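AT5g51070/K3K7_27 (Arabidopsis thaliana, PDB 5GKM) is a Clp-protease-associated chaperone that probably binds and hydrolyses ATP, represented here by its all-helical N-terminal domain. Local coordinates at residues A[33-38]-A[129-134]; A[38-43]-A[61-66]; A[100-105]-A[125-130]. One frame throughout, in Å; residues are numbered along the deposited sequence.

Interaction 1 of 3, residues A[33-38]-A[129-134]; sequences VYTQHL and TVDDGS
Thr35 and Asp131 are joined by a hydrogen bond between the first turn of helix 35-45 and the loop that follows helix 120-130, inside the all-helical N-terminal domain of a Clp chaperone. Residues 131-134, a short loop running into helix 134-142 with Gly133 at its N-cap, contain two successive Asx turns. Thr35 OG1 donates to Asp131 OD2 over 2.8 Å, meeting the carboxylate on its anti side and 25° out of its plane. The threonine hydroxyl sits between the backbone N and the carbonyl carbon (chi1 54°), while its methyl CG2 lies beside the backbone N and rests 3.9 Å from Asp131 CB. Asp131 OD2 also accepts from Ala135 N, and OD1 takes Gly133 N from well above the carboxylate plane, so three donors hold the group in place.

Asp132 repeats the turn one residue later: its OD1 receives Ser134 N on the anti side at 3.0 Å. Its other oxygen, OD2, accepts from a water that in turn accepts from Thr35 N, and this bridge connects the aspartate with the start of helix 35-45, where Tyr34 is the N-cap residue. Both carboxylates lie by the N-terminal end of helix 35-45, where the helix dipole may ease their negative charge.

Gln36 completes the contact from its bent side chain, chi2 -87°, with OE1 3.4 Å from Ser134 CB; its NE2 is hydrogen-bonded to Gln79 OE1, and Trp70 of helix 59-71 touches both Gln36 and Ser134. Gln36 CG also lies over one face of the His37 imidazole, offset toward its rim, and the ring's ND1 accepts Tyr34 N nearly in the ring plane at 3.0 Å.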
loop_
_atom_site.group_PDB
_atom_site.type_symbol
_atom_site.label_atom_id
_atom_site.label_comp_id
_atom_site.label_asym_id
_atom_site.label_seq_id
_atom_site.Cartn_x
_atom_site.Cartn_y
_atom_site.Cartn_z
ATOM N N VAL A 33 -0.641 3.985 -10.014
ATOM C CA VAL A 33 -0.806 3.226 -8.797
ATOM C C VAL A 33 -1.739 3.976 -7.856
ATOM O O VAL A 33 -1.458 5.040 -7.439
ATOM C CB VAL A 33 0.538 3.127 -8.070
ATOM C CG1 VAL A 33 0.387 2.397 -6.764
ATOM C CG2 VAL A 33 1.546 2.417 -8.924
ATOM N N TYR A 34 -2.874 3.383 -7.573
ATOM C CA TYR A 34 -3.796 3.912 -6.615
ATOM C C TYR A 34 -3.654 3.117 -5.299
ATOM O O TYR A 34 -2.875 2.245 -5.221
ATOM C CB TYR A 34 -5.220 3.925 -7.139
ATOM C CG TYR A 34 -5.533 4.993 -8.159
ATOM C CD1 TYR A 34 -5.237 4.825 -9.474
ATOM C CD2 TYR A 34 -6.145 6.143 -7.773
ATOM C CE1 TYR A 34 -5.542 5.803 -10.391
ATOM C CE2 TYR A 34 -6.455 7.142 -8.675
ATOM C CZ TYR A 34 -6.130 6.971 -9.982
ATOM O OH TYR A 34 -6.478 7.945 -10.877
ATOM N N THR A 35 -4.388 3.502 -4.278
ATOM C CA THR A 35 -4.089 2.995 -2.962
ATOM C C THR A 35 -4.372 1.522 -2.778
ATOM O O THR A 35 -3.768 0.907 -1.989
ATOM C CB THR A 35 -4.667 3.846 -1.823
ATOM O OG1 THR A 35 -6.052 4.032 -2.006
ATOM C CG2 THR A 35 -3.975 5.134 -1.813
ATOM N N GLN A 36 -5.351 1.011 -3.499
ATOM C CA GLN A 36 -5.578 -0.425 -3.453
ATOM C C GLN A 36 -4.379 -1.223 -4.025
ATOM O O GLN A 36 -4.138 -2.307 -3.657
ATOM C CB GLN A 36 -6.904 -0.838 -4.113
ATOM C CG GLN A 36 -6.942 -0.706 -5.625
ATOM C CD GLN A 36 -7.355 0.662 -6.106
ATOM O OE1 GLN A 36 -7.277 1.628 -5.407
ATOM N NE2 GLN A 36 -7.820 0.702 -7.325
ATOM N N HIS A 37 -3.703 -0.637 -4.988
ATOM C CA HIS A 37 -2.510 -1.227 -5.517
ATOM C C HIS A 37 -1.353 -1.215 -4.556
ATOM O O HIS A 37 -0.576 -2.106 -4.502
ATOM C CB HIS A 37 -2.141 -0.638 -6.867
ATOM C CG HIS A 37 -3.307 -0.520 -7.790
ATOM N ND1 HIS A 37 -3.692 0.641 -8.345
ATOM C CD2 HIS A 37 -4.196 -1.478 -8.232
ATOM C CE1 HIS A 37 -4.769 0.428 -9.090
ATOM N NE2 HIS A 37 -5.070 -0.874 -9.030
ATOM N N LEU A 38 -1.254 -0.120 -3.832
ATOM C CA LEU A 38 -0.269 -0.035 -2.776
ATOM C C LEU A 38 -0.535 -1.121 -1.708
ATOM O O LEU A 38 0.353 -1.701 -1.204
ATOM C CB LEU A 38 -0.305 1.354 -2.148
ATOM C CG LEU A 38 0.705 1.545 -1.033
ATOM C CD1 LEU A 38 2.147 1.291 -1.479
ATOM C CD2 LEU A 38 0.555 2.924 -0.435
ATOM N N THR A 129 -5.153 5.317 7.310
ATOM C CA THR A 129 -5.647 6.540 7.917
ATOM C C THR A 129 -5.914 7.701 6.993
ATOM O O THR A 129 -6.685 8.532 7.335
ATOM C CB THR A 129 -4.766 7.025 9.053
ATOM O OG1 THR A 129 -3.453 7.238 8.591
ATOM C CG2 THR A 129 -4.721 6.035 10.192
ATOM N N VAL A 130 -5.240 7.790 5.872
ATOM C CA VAL A 130 -5.394 8.948 4.998
ATOM C C VAL A 130 -5.781 8.707 3.542
ATOM O O VAL A 130 -5.683 9.611 2.748
ATOM C CB VAL A 130 -4.154 9.867 5.021
ATOM C CG1 VAL A 130 -3.824 10.253 6.434
ATOM C CG2 VAL A 130 -2.983 9.235 4.315
ATOM N N ASP A 131 -6.196 7.494 3.209
ATOM C CA ASP A 131 -6.527 7.205 1.822
ATOM C C ASP A 131 -7.974 7.556 1.413
ATOM O O ASP A 131 -8.659 8.148 2.169
ATOM C CB ASP A 131 -6.091 5.798 1.356
ATOM C CG ASP A 131 -7.227 4.783 1.338
ATOM O OD1 ASP A 131 -8.089 4.961 2.165
ATOM O OD2 ASP A 131 -7.213 3.833 0.565
ATOM N N ASP A 132 -8.346 7.189 0.197
ATOM C CA ASP A 132 -9.632 7.598 -0.434
ATOM C C ASP A 132 -10.769 6.639 -0.173
ATOM O O ASP A 132 -11.837 6.799 -0.698
ATOM C CB ASP A 132 -9.517 7.876 -1.941
ATOM C CG ASP A 132 -9.158 6.658 -2.751
ATOM O OD1 ASP A 132 -8.985 5.627 -2.158
ATOM O OD2 ASP A 132 -9.056 6.767 -3.981
ATOM N N GLY A 133 -10.532 5.688 0.700
ATOM C CA GLY A 133 -11.442 4.637 1.008
ATOM C C GLY A 133 -11.202 3.351 0.254
ATOM O O GLY A 133 -11.789 2.369 0.536
ATOM N N SER A 134 -10.280 3.390 -0.683
ATOM C CA SER A 134 -9.989 2.213 -1.476
ATOM C C SER A 134 -9.465 1.049 -0.677
ATOM O O SER A 134 -9.924 -0.013 -0.855
ATOM C CB SER A 134 -9.036 2.552 -2.620
ATOM O OG SER A 134 -9.581 3.576 -3.388
HETATM O O HOH W 1 -6.497 5.652 -4.197
#

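Interaction 2 of 3, residues A[38-43]-A[61-66]; sequences LLLGLI and KAREAV
Helices 35-45 and 59-71 pack antiparallel through Leu40, Ile43, Ala62 and Val66, with the axes of the two short segments 10.2 Å apart at an angle of 171° and Leu40 CA nearest to Ala62 CA. This helix pair belongs to the first of the two Clp amino-terminal repeats, and its interface is apolar, without a hydrogen bond between the segments.

Leu40 carries most of it. Its CG stands beside the backbone N, anti to the carbonyl carbon (chi1 -64°), and its two methyls are directed at the Ala62-Val66 turn, CD2 toward Ala62 and both toward Val66. CD2 lies 3.6 Å from Ala62 CB and also borders the backbone at Arg63 N. Leu40 and Val66 reach toward each other tip to tip: Val66 CG2 is 4.0 Å from Leu40 CD2 and about as far from CD1, so the valine methyl meets both branches of the leucine fork. Ala62 CB is shared, touched by Ile43 CD1 as well as by Leu40 CD2.

Val138 of helix 134-142 touches Val66 and Leu39, and Phe52 and Ile57 pack on Ile43. Arg63 lies at the border of the contact, its guanidinium engaged in salt bridges to Glu24 and Asp60, while its aliphatic CG remains 4.3 Å from Leu40 CD2.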
loop_
_atom_site.group_PDB
_atom_site.type_symbol
_atom_site.label_atom_id
_atom_site.label_comp_id
_atom_site.label_asym_id
_atom_site.label_seq_id
_atom_site.Cartn_x
_atom_site.Cartn_y
_atom_site.Cartn_z
ATOM N N LEU A 38 -1.254 -0.120 -3.832
ATOM C CA LEU A 38 -0.269 -0.035 -2.776
ATOM C C LEU A 38 -0.535 -1.121 -1.708
ATOM O O LEU A 38 0.353 -1.701 -1.204
ATOM C CB LEU A 38 -0.305 1.354 -2.148
ATOM C CG LEU A 38 0.705 1.545 -1.033
ATOM C CD1 LEU A 38 2.147 1.291 -1.479
ATOM C CD2 LEU A 38 0.555 2.924 -0.435
ATOM N N LEU A 39 -1.796 -1.349 -1.445
ATOM C CA LEU A 39 -2.136 -2.385 -0.499
ATOM C C LEU A 39 -1.636 -3.724 -1.005
ATOM O O LEU A 39 -1.082 -4.457 -0.276
ATOM C CB LEU A 39 -3.649 -2.429 -0.256
ATOM C CG LEU A 39 -4.145 -3.565 0.619
ATOM C CD1 LEU A 39 -3.574 -3.508 2.025
ATOM C CD2 LEU A 39 -5.656 -3.519 0.660
ATOM N N LEU A 40 -1.814 -3.962 -2.289
ATOM C CA LEU A 40 -1.307 -5.185 -2.865
ATOM C C LEU A 40 0.219 -5.311 -2.750
ATOM O O LEU A 40 0.703 -6.317 -2.431
ATOM C CB LEU A 40 -1.741 -5.360 -4.315
ATOM C CG LEU A 40 -3.230 -5.511 -4.584
ATOM C CD1 LEU A 40 -3.525 -5.663 -6.072
ATOM C CD2 LEU A 40 -3.802 -6.709 -3.857
ATOM N N GLY A 41 0.926 -4.224 -2.994
ATOM C CA GLY A 41 2.350 -4.255 -2.861
ATOM C C GLY A 41 2.844 -4.564 -1.461
ATOM O O GLY A 41 3.776 -5.244 -1.278
ATOM N N LEU A 42 2.164 -3.987 -0.487
ATOM C CA LEU A 42 2.492 -4.270 0.893
ATOM C C LEU A 42 2.234 -5.697 1.279
ATOM O O LEU A 42 2.992 -6.269 1.964
ATOM C CB LEU A 42 1.708 -3.359 1.845
ATOM C CG LEU A 42 2.076 -1.868 1.804
ATOM C CD1 LEU A 42 0.984 -1.061 2.475
ATOM C CD2 LEU A 42 3.416 -1.537 2.411
ATOM N N ILE A 43 1.123 -6.218 0.823
ATOM C CA ILE A 43 0.810 -7.626 1.040
ATOM C C ILE A 43 1.821 -8.547 0.364
ATOM O O ILE A 43 2.286 -9.459 0.958
ATOM C CB ILE A 43 -0.636 -7.982 0.605
ATOM C CG1 ILE A 43 -1.640 -7.232 1.487
ATOM C CG2 ILE A 43 -0.894 -9.473 0.684
ATOM C CD1 ILE A 43 -3.028 -7.214 0.961
ATOM N N LYS A 61 -5.659 -13.904 -2.590
ATOM C CA LYS A 61 -6.967 -13.477 -2.183
ATOM C C LYS A 61 -7.154 -11.989 -2.346
ATOM O O LYS A 61 -8.135 -11.563 -2.806
ATOM C CB LYS A 61 -7.232 -13.873 -0.735
ATOM C CG LYS A 61 -7.370 -15.355 -0.509
ATOM C CD LYS A 61 -8.623 -15.895 -1.143
ATOM C CE LYS A 61 -8.906 -17.311 -0.640
ATOM N NZ LYS A 61 -8.033 -18.253 -1.387
ATOM N N ALA A 62 -6.142 -11.238 -1.960
ATOM C CA ALA A 62 -6.214 -9.806 -2.110
ATOM C C ALA A 62 -6.344 -9.386 -3.567
ATOM O O ALA A 62 -7.130 -8.584 -3.863
ATOM C CB ALA A 62 -5.034 -9.123 -1.433
ATOM N N ARG A 63 -5.613 -10.013 -4.445
ATOM C CA ARG A 63 -5.738 -9.721 -5.861
ATOM C C ARG A 63 -7.139 -9.998 -6.451
ATOM O O ARG A 63 -7.645 -9.206 -7.167
ATOM C CB ARG A 63 -4.721 -10.533 -6.650
ATOM C CG ARG A 63 -3.296 -10.123 -6.465
ATOM C CD ARG A 63 -2.406 -11.078 -7.258
ATOM N NE ARG A 63 -1.017 -10.694 -7.221
ATOM C CZ ARG A 63 -0.028 -11.544 -7.124
ATOM N NH1 ARG A 63 -0.306 -12.825 -7.102
ATOM N NH2 ARG A 63 1.208 -11.129 -7.036
ATOM N N GLU A 64 -7.766 -11.077 -6.040
ATOM C CA GLU A 64 -9.130 -11.353 -6.460
ATOM C C GLU A 64 -10.099 -10.293 -6.045
ATOM O O GLU A 64 -10.969 -9.929 -6.779
ATOM C CB GLU A 64 -9.609 -12.662 -5.874
ATOM C CG GLU A 64 -8.904 -13.845 -6.436
ATOM C CD GLU A 64 -9.156 -15.143 -5.703
ATOM O OE1 GLU A 64 -10.081 -15.195 -4.899
ATOM O OE2 GLU A 64 -8.410 -16.094 -5.976
ATOM N N ALA A 65 -9.924 -9.819 -4.831
ATOM C CA ALA A 65 -10.784 -8.826 -4.334
ATOM C C ALA A 65 -10.653 -7.575 -5.135
ATOM O O ALA A 65 -11.613 -6.959 -5.441
ATOM C CB ALA A 65 -10.471 -8.550 -2.874
ATOM N N VAL A 66 -9.418 -7.186 -5.417
ATOM C CA VAL A 66 -9.214 -5.938 -6.098
ATOM C C VAL A 66 -9.800 -5.930 -7.523
ATOM O O VAL A 66 -10.384 -4.975 -7.964
ATOM C CB VAL A 66 -7.723 -5.557 -6.096
ATOM C CG1 VAL A 66 -7.454 -4.394 -7.035
ATOM C CG2 VAL A 66 -7.323 -5.121 -4.693
#

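Interaction 3 of 3, residues A[100-105]-A[125-130]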
loop_
_atom_site.group_PDB
_atom_site.type_symbol
_atom_site.label_atom_id
_atom_site.label_comp_id
_atom_site.label_asym_id
_atom_site.label_seq_id
_atom_site.Cartn_x
_atom_site.Cartn_y
_atom_site.Cartn_z
ATOM N N LYS A 100 0.256 9.330 -3.170
ATOM C CA LYS A 100 1.271 10.242 -2.724
ATOM C C LYS A 100 0.969 10.784 -1.318
ATOM O O LYS A 100 1.836 11.075 -0.558
ATOM C CB LYS A 100 1.457 11.392 -3.714
ATOM C CG LYS A 100 2.063 10.956 -5.044
ATOM C CD LYS A 100 2.153 12.147 -6.002
ATOM C CE LYS A 100 2.691 11.859 -7.380
ATOM N NZ LYS A 100 4.105 11.423 -7.330
ATOM N N ARG A 101 -0.290 10.969 -1.066
ATOM C CA ARG A 101 -0.725 11.439 0.219
ATOM C C ARG A 101 -0.343 10.408 1.269
ATOM O O ARG A 101 0.116 10.735 2.294
ATOM C CB ARG A 101 -2.211 11.689 0.208
ATOM C CG ARG A 101 -2.754 12.130 1.525
ATOM C CD ARG A 101 -4.147 12.725 1.454
ATOM N NE ARG A 101 -4.718 12.769 2.811
ATOM C CZ ARG A 101 -5.996 12.929 3.135
ATOM N NH1 ARG A 101 -6.915 13.119 2.228
ATOM N NH2 ARG A 101 -6.363 12.898 4.396
ATOM N N VAL A 102 -0.541 9.146 0.936
ATOM C CA VAL A 102 -0.182 8.107 1.861
ATOM C C VAL A 102 1.315 8.098 2.173
ATOM O O VAL A 102 1.719 7.908 3.281
ATOM C CB VAL A 102 -0.663 6.729 1.330
ATOM C CG1 VAL A 102 -0.007 5.572 2.063
ATOM C CG2 VAL A 102 -2.169 6.652 1.423
ATOM N N PHE A 103 2.114 8.272 1.150
ATOM C CA PHE A 103 3.523 8.234 1.333
ATOM C C PHE A 103 3.922 9.391 2.248
ATOM O O PHE A 103 4.763 9.257 3.038
ATOM C CB PHE A 103 4.299 8.391 0.007
ATOM C CG PHE A 103 4.211 7.220 -0.921
ATOM C CD1 PHE A 103 3.977 5.986 -0.464
ATOM C CD2 PHE A 103 4.393 7.384 -2.253
ATOM C CE1 PHE A 103 3.882 4.908 -1.302
ATOM C CE2 PHE A 103 4.317 6.308 -3.107
ATOM C CZ PHE A 103 4.073 5.063 -2.614
ATOM N N GLU A 104 3.312 10.553 2.030
ATOM C CA GLU A 104 3.631 11.721 2.865
ATOM C C GLU A 104 3.219 11.460 4.300
ATOM O O GLU A 104 3.932 11.767 5.179
ATOM C CB GLU A 104 3.043 13.055 2.344
ATOM C CG GLU A 104 3.224 14.247 3.298
ATOM C CD GLU A 104 4.679 14.652 3.611
ATOM O OE1 GLU A 104 5.587 14.285 2.892
ATOM O OE2 GLU A 104 4.905 15.381 4.600
ATOM N N ALA A 105 2.084 10.823 4.472
ATOM C CA ALA A 105 1.663 10.481 5.828
ATOM C C ALA A 105 2.647 9.530 6.502
ATOM O O ALA A 105 2.875 9.610 7.639
ATOM C CB ALA A 105 0.277 9.871 5.853
ATOM N N VAL A 125 0.243 2.379 8.087
ATOM C CA VAL A 125 -0.496 3.257 8.974
ATOM C C VAL A 125 -1.058 4.401 8.155
ATOM O O VAL A 125 -2.142 4.776 8.341
ATOM C CB VAL A 125 0.349 3.809 10.140
ATOM C CG1 VAL A 125 -0.483 4.753 11.005
ATOM C CG2 VAL A 125 0.814 2.641 10.982
ATOM N N GLY A 126 -0.269 4.891 7.228
ATOM C CA GLY A 126 -0.745 5.935 6.352
ATOM C C GLY A 126 -1.901 5.479 5.501
ATOM O O GLY A 126 -2.845 6.153 5.358
ATOM N N LEU A 127 -1.769 4.284 4.962
ATOM C CA LEU A 127 -2.733 3.791 4.056
ATOM C C LEU A 127 -4.072 3.669 4.729
ATOM O O LEU A 127 -5.089 3.915 4.145
ATOM C CB LEU A 127 -2.266 2.453 3.508
ATOM C CG LEU A 127 -3.121 1.663 2.536
ATOM C CD1 LEU A 127 -3.359 2.517 1.310
ATOM C CD2 LEU A 127 -2.458 0.358 2.133
ATOM N N PHE A 128 -4.029 3.280 5.981
ATOM C CA PHE A 128 -5.233 2.965 6.704
ATOM C C PHE A 128 -5.783 4.163 7.461
ATOM O O PHE A 128 -6.671 3.990 8.230
ATOM C CB PHE A 128 -4.999 1.803 7.685
ATOM C CG PHE A 128 -4.554 0.526 7.019
ATOM C CD1 PHE A 128 -4.959 0.257 5.746
ATOM C CD2 PHE A 128 -3.743 -0.400 7.659
ATOM C CE1 PHE A 128 -4.561 -0.870 5.106
ATOM C CE2 PHE A 128 -3.329 -1.553 7.013
ATOM C CZ PHE A 128 -3.729 -1.758 5.736
ATOM N N THR A 129 -5.153 5.317 7.310
ATOM C CA THR A 129 -5.647 6.540 7.917
ATOM C C THR A 129 -5.914 7.701 6.993
ATOM O O THR A 129 -6.685 8.532 7.335
ATOM C CB THR A 129 -4.766 7.025 9.053
ATOM O OG1 THR A 129 -3.453 7.238 8.591
ATOM C CG2 THR A 129 -4.721 6.035 10.192
ATOM N N VAL A 130 -5.240 7.790 5.872
ATOM C CA VAL A 130 -5.394 8.948 4.998
ATOM C C VAL A 130 -5.781 8.707 3.542
ATOM O O VAL A 130 -5.683 9.611 2.748
ATOM C CB VAL A 130 -4.154 9.867 5.021
ATOM C CG1 VAL A 130 -3.824 10.253 6.434
ATOM C CG2 VAL A 130 -2.983 9.235 4.315
#
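Val102 and Ala105 of helix 97-112 pack against Gly126, Leu127 and Val130 in the C-terminal part of helix 120-130, a helix-helix crossing in the second half of the Clp N-terminal domain. The segment axes approach to 8.0 Å at 121°, and the backbones come closest at Val102 and Gly126, whose CA atoms are 5.0 Å apart. Glycine makes this approach possible: a CB on Gly126 would run into Val102 O and crowd Ala105 CB.

Val130 is at the heart of the apolar contact. Its CG2 lies between the backbone N and the carbonyl carbon (chi1 -54° for CG1, which sits beside N), bringing CG2 to 3.7 Å from Ala105 CB and within packing distance of Val102 CA and CG2. Val102 in turn splits its methyls over the facing backbone: CG1 is 3.6 Å from Leu127 N, and CG2 reaches both Leu127 CA and Val130 CG2.

Arg101 closes the outer side. Its chain, extended from CG to NE, crosses Val130 and brings the guanidinium over the valine carbonyl, with Val130 O 3.3 Å above the centre of one face. NE is close to that oxygen, but the angle is too poor for a hydrogen bond.

Further out, Leu38 of helix 35-45 touches Val102, and Thr35, Leu39 and Leu42 of the same helix touch Leu127. Gly126 O accepts from both Thr129 N and Val130 N. Thr129 OG1 is hydrogen-bonded to Tyr109 OH of helix 97-112, and it donates to Val125 O at 2.8 Å.

Overall arrangement
After helix 12-27, the chain enters helix 35-45, which takes part in two contacts. Interaction 2 closes a short loop by bringing helix 59-71 back against it. Interaction 1 closes a much longer one, joining the start of helix 35-45 to the loop after helix 120-130, and interaction 2 is nested inside it. Interaction 3 follows interaction 2 in series, as helix 97-112 meets helix 120-130, and its second segment overlaps that of interaction 1 at Thr129 and Val130. Helix 35-45 is central, its Gln36 touching Val66 and three of its leucines facing the helices of interaction 3. Interactions 2 and 3 lie on opposite sides of the chain's centre, with helix 35-45 linking both halves of the domain.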